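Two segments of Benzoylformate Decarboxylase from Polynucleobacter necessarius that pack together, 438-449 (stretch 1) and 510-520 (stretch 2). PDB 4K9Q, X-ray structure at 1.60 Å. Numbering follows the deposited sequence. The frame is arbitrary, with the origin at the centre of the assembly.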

# COMPACT_ATOMS: atom_id res chain seq x y z
N GLY A 438 4.51 22.75 -21.57
CA GLY A 438 5.04 23.71 -20.62
C GLY A 438 5.37 25.05 -21.26
O GLY A 438 5.32 26.09 -20.59
N ILE A 439 5.72 25.04 -22.54
CA ILE A 439 6.04 26.27 -23.26
C ILE A 439 4.91 27.30 -23.12
O ILE A 439 5.16 28.50 -22.95
CB ILE A 439 6.30 26.00 -24.75
CG1 ILE A 439 7.51 25.06 -24.90
CG2 ILE A 439 6.55 27.30 -25.51
CD1 ILE A 439 7.73 24.60 -26.34
N TYR A 440 3.67 26.82 -23.19
CA TYR A 440 2.51 27.69 -23.09
C TYR A 440 2.55 28.54 -21.83
O TYR A 440 2.26 29.73 -21.86
CB TYR A 440 1.23 26.86 -23.12
CG TYR A 440 -0.03 27.70 -23.13
CD1 TYR A 440 -0.38 28.45 -24.25
CD2 TYR A 440 -0.88 27.72 -22.03
CE1 TYR A 440 -1.54 29.21 -24.27
CE2 TYR A 440 -2.05 28.47 -22.04
CZ TYR A 440 -2.37 29.22 -23.16
OH TYR A 440 -3.53 29.95 -23.13
N THR A 441 2.91 27.93 -20.71
CA THR A 441 2.94 28.66 -19.44
C THR A 441 4.03 29.72 -19.48
O THR A 441 3.83 30.84 -19.01
CB THR A 441 3.16 27.71 -18.25
OG1 THR A 441 2.08 26.76 -18.22
CG2 THR A 441 3.17 28.49 -16.94
N GLY A 442 5.18 29.37 -20.04
CA GLY A 442 6.25 30.34 -20.24
C GLY A 442 5.76 31.55 -21.02
O GLY A 442 6.00 32.69 -20.64
N VAL A 443 5.10 31.30 -22.14
CA VAL A 443 4.60 32.39 -22.98
C VAL A 443 3.55 33.23 -22.25
O VAL A 443 3.63 34.46 -22.22
CB VAL A 443 4.06 31.85 -24.31
CG1 VAL A 443 3.45 32.98 -25.12
CG2 VAL A 443 5.19 31.20 -25.10
N GLN A 444 2.57 32.56 -21.65
CA GLN A 444 1.47 33.26 -21.00
C GLN A 444 1.91 34.07 -19.79
O GLN A 444 1.36 35.14 -19.52
CB GLN A 444 0.35 32.28 -20.61
CG GLN A 444 -0.39 31.70 -21.80
CD GLN A 444 -1.12 32.76 -22.58
OE1 GLN A 444 -1.78 33.63 -22.01
NE2 GLN A 444 -1.01 32.70 -23.90
N GLN A 445 2.91 33.57 -19.06
CA GLN A 445 3.45 34.26 -17.90
C GLN A 445 4.55 35.26 -18.27
O GLN A 445 5.04 36.00 -17.42
CB GLN A 445 3.98 33.27 -16.86
CG GLN A 445 2.93 32.30 -16.31
CD GLN A 445 1.85 33.00 -15.49
OE1 GLN A 445 2.13 33.92 -14.71
NE2 GLN A 445 0.61 32.58 -15.67
N LYS A 446 4.93 35.26 -19.55
CA LYS A 446 6.01 36.10 -20.06
C LYS A 446 7.34 35.88 -19.33
O LYS A 446 8.10 36.82 -19.10
CB LYS A 446 5.60 37.58 -20.03
CG LYS A 446 4.35 37.87 -20.85
CD LYS A 446 3.96 39.34 -20.81
CE LYS A 446 2.78 39.59 -21.72
NZ LYS A 446 1.61 38.73 -21.37
N THR A 447 7.62 34.62 -19.00
CA THR A 447 8.91 34.28 -18.40
C THR A 447 10.04 34.39 -19.42
O THR A 447 9.86 34.07 -20.61
CB THR A 447 8.92 32.85 -17.79
OG1 THR A 447 8.54 31.90 -18.80
CG2 THR A 447 7.95 32.75 -16.62
N HIS A 448 11.21 34.83 -18.95
CA HIS A 448 12.36 34.93 -19.83
C HIS A 448 13.09 33.59 -19.83
O HIS A 448 13.92 33.31 -18.95
CB HIS A 448 13.29 36.05 -19.40
CG HIS A 448 14.28 36.45 -20.44
ND1 HIS A 448 15.19 37.48 -20.26
CD2 HIS A 448 14.51 35.96 -21.68
CE1 HIS A 448 15.93 37.60 -21.34
NE2 HIS A 448 15.54 36.69 -22.22
N VAL A 449 12.74 32.75 -20.80
CA VAL A 449 13.26 31.39 -20.89
C VAL A 449 13.66 31.15 -22.33
O VAL A 449 12.89 31.43 -23.25
CB VAL A 449 12.19 30.34 -20.48
CG1 VAL A 449 12.73 28.92 -20.67
CG2 VAL A 449 11.73 30.57 -19.04
N GLU A 510 19.50 37.73 -29.71
CA GLU A 510 18.13 38.22 -29.81
C GLU A 510 17.25 37.67 -28.68
O GLU A 510 16.51 38.42 -28.03
CB GLU A 510 17.53 37.87 -31.17
CG GLU A 510 16.09 38.36 -31.35
CD GLU A 510 15.63 38.32 -32.79
OE1 GLU A 510 16.50 38.37 -33.69
OE2 GLU A 510 14.41 38.23 -33.03
N ALA A 511 17.34 36.37 -28.42
CA ALA A 511 16.54 35.77 -27.35
C ALA A 511 16.93 36.37 -25.98
O ALA A 511 16.07 36.58 -25.12
CB ALA A 511 16.67 34.25 -27.36
N LEU A 512 18.21 36.64 -25.78
CA LEU A 512 18.67 37.26 -24.54
C LEU A 512 18.10 38.67 -24.35
O LEU A 512 17.91 39.11 -23.22
CB LEU A 512 20.20 37.28 -24.47
CG LEU A 512 20.85 35.93 -24.17
CD1 LEU A 512 22.33 35.98 -24.54
CD2 LEU A 512 20.66 35.53 -22.71
N SER A 513 17.84 39.37 -25.45
CA SER A 513 17.30 40.73 -25.38
C SER A 513 15.77 40.76 -25.32
O SER A 513 15.17 41.81 -25.10
CB SER A 513 17.76 41.54 -26.59
OG SER A 513 17.00 41.19 -27.74
N PHE A 514 15.15 39.60 -25.54
CA PHE A 514 13.69 39.50 -25.56
C PHE A 514 13.18 38.89 -24.26
O PHE A 514 13.44 37.72 -23.97
CB PHE A 514 13.25 38.64 -26.77
CG PHE A 514 11.77 38.36 -26.82
CD1 PHE A 514 10.86 39.34 -27.18
CD2 PHE A 514 11.28 37.10 -26.52
CE1 PHE A 514 9.51 39.08 -27.22
CE2 PHE A 514 9.92 36.83 -26.56
CZ PHE A 514 9.04 37.83 -26.91
N LYS A 515 12.46 39.70 -23.47
CA LYS A 515 11.94 39.25 -22.19
C LYS A 515 10.67 38.43 -22.41
O LYS A 515 9.54 38.94 -22.35
CB LYS A 515 11.67 40.44 -21.27
CG LYS A 515 11.80 40.14 -19.79
CD LYS A 515 10.72 39.20 -19.26
CE LYS A 515 9.42 39.94 -18.95
NZ LYS A 515 8.54 39.16 -18.02
N GLY A 516 10.86 37.14 -22.69
CA GLY A 516 9.76 36.26 -23.02
C GLY A 516 10.38 34.92 -23.35
O GLY A 516 11.57 34.73 -23.16
N THR A 517 9.56 34.01 -23.86
CA THR A 517 10.00 32.63 -24.10
C THR A 517 10.33 32.42 -25.57
O THR A 517 9.53 32.75 -26.44
CB THR A 517 8.92 31.65 -23.63
OG1 THR A 517 8.75 31.79 -22.22
CG2 THR A 517 9.29 30.20 -23.95
N SER A 518 11.52 31.88 -25.82
CA SER A 518 12.02 31.63 -27.17
C SER A 518 12.44 30.17 -27.36
O SER A 518 12.88 29.52 -26.41
CB SER A 518 13.24 32.52 -27.45
OG SER A 518 12.91 33.91 -27.48
N VAL A 519 12.31 29.68 -28.59
CA VAL A 519 12.82 28.36 -28.96
C VAL A 519 13.79 28.51 -30.13
O VAL A 519 13.45 29.09 -31.17
CB VAL A 519 11.67 27.40 -29.34
CG1 VAL A 519 12.20 26.06 -29.82
CG2 VAL A 519 10.74 27.22 -28.15
N ILE A 520 15.00 28.00 -29.95
CA ILE A 520 16.01 28.01 -30.99
C ILE A 520 16.38 26.57 -31.32
O ILE A 520 16.92 25.86 -30.48
CB ILE A 520 17.26 28.78 -30.53
CG1 ILE A 520 16.87 30.20 -30.12
CG2 ILE A 520 18.34 28.78 -31.62
CD1 ILE A 520 17.99 31.03 -29.53

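How does the helix of stretch 1 meet the strand of stretch 2? Their axes come within 8.4 Å at 135° between chain directions. Ile439 supplies an apolar contact, its CD1 lying 4.4 Å from Val519 CG2. One turn on, Gly442 brings bare backbone to the strand: its C atom is 3.2 Å from Thr517 OG1, and a CB here would sit about 2.8 Å from that oxygen, a clash. Val443 covers the same threonine, its CG2 4.0 Å from Thr517 CB.

What happens where the helix stops? Lys446 adopts positive phi in a Schellman motif, with Lys446 N bonded to Val443 O (3.1 Å) and Thr447 N to Gly442 O (3.0 Å). Two carbonyls of this turn bond to stretch 2. Lys446 O accepts a short hydrogen bond from Lys515 NZ (2.6 Å), and Thr447 O accepts one from Thr517 OG1 (3.0 Å). Meanwhile Thr447 OG1 donates back to Gly442 O at 3.2 Å, tying the turn to the helix.

Why does His448 bury so much surface? Its ring reaches the end of the other stretch's helix, where NE2 donates to Ala511 O at 3.0 Å with a nearly straight geometry (159°). That carbonyl lies near the ring plane, where the in-plane N-H points. Over one face sits Lys515 CA, 4.1 Å from the ring centroid, in a CH-pi contact.

How do the backbones join beyond the histidine? Val449 lies alongside Thr517, their CA atoms 4.7 Å apart, and its two polar backbone atoms reach the residues flanking that threonine: Val449 N donates to Gly516 O (3.3 Å), while Val449 O accepts from Ser518 N (2.9 Å). Two CA-H...O contacts supplement them, His448 CA to Gly516 O at 3.4 Å and Thr517 CA to Val449 O at 3.2 Å.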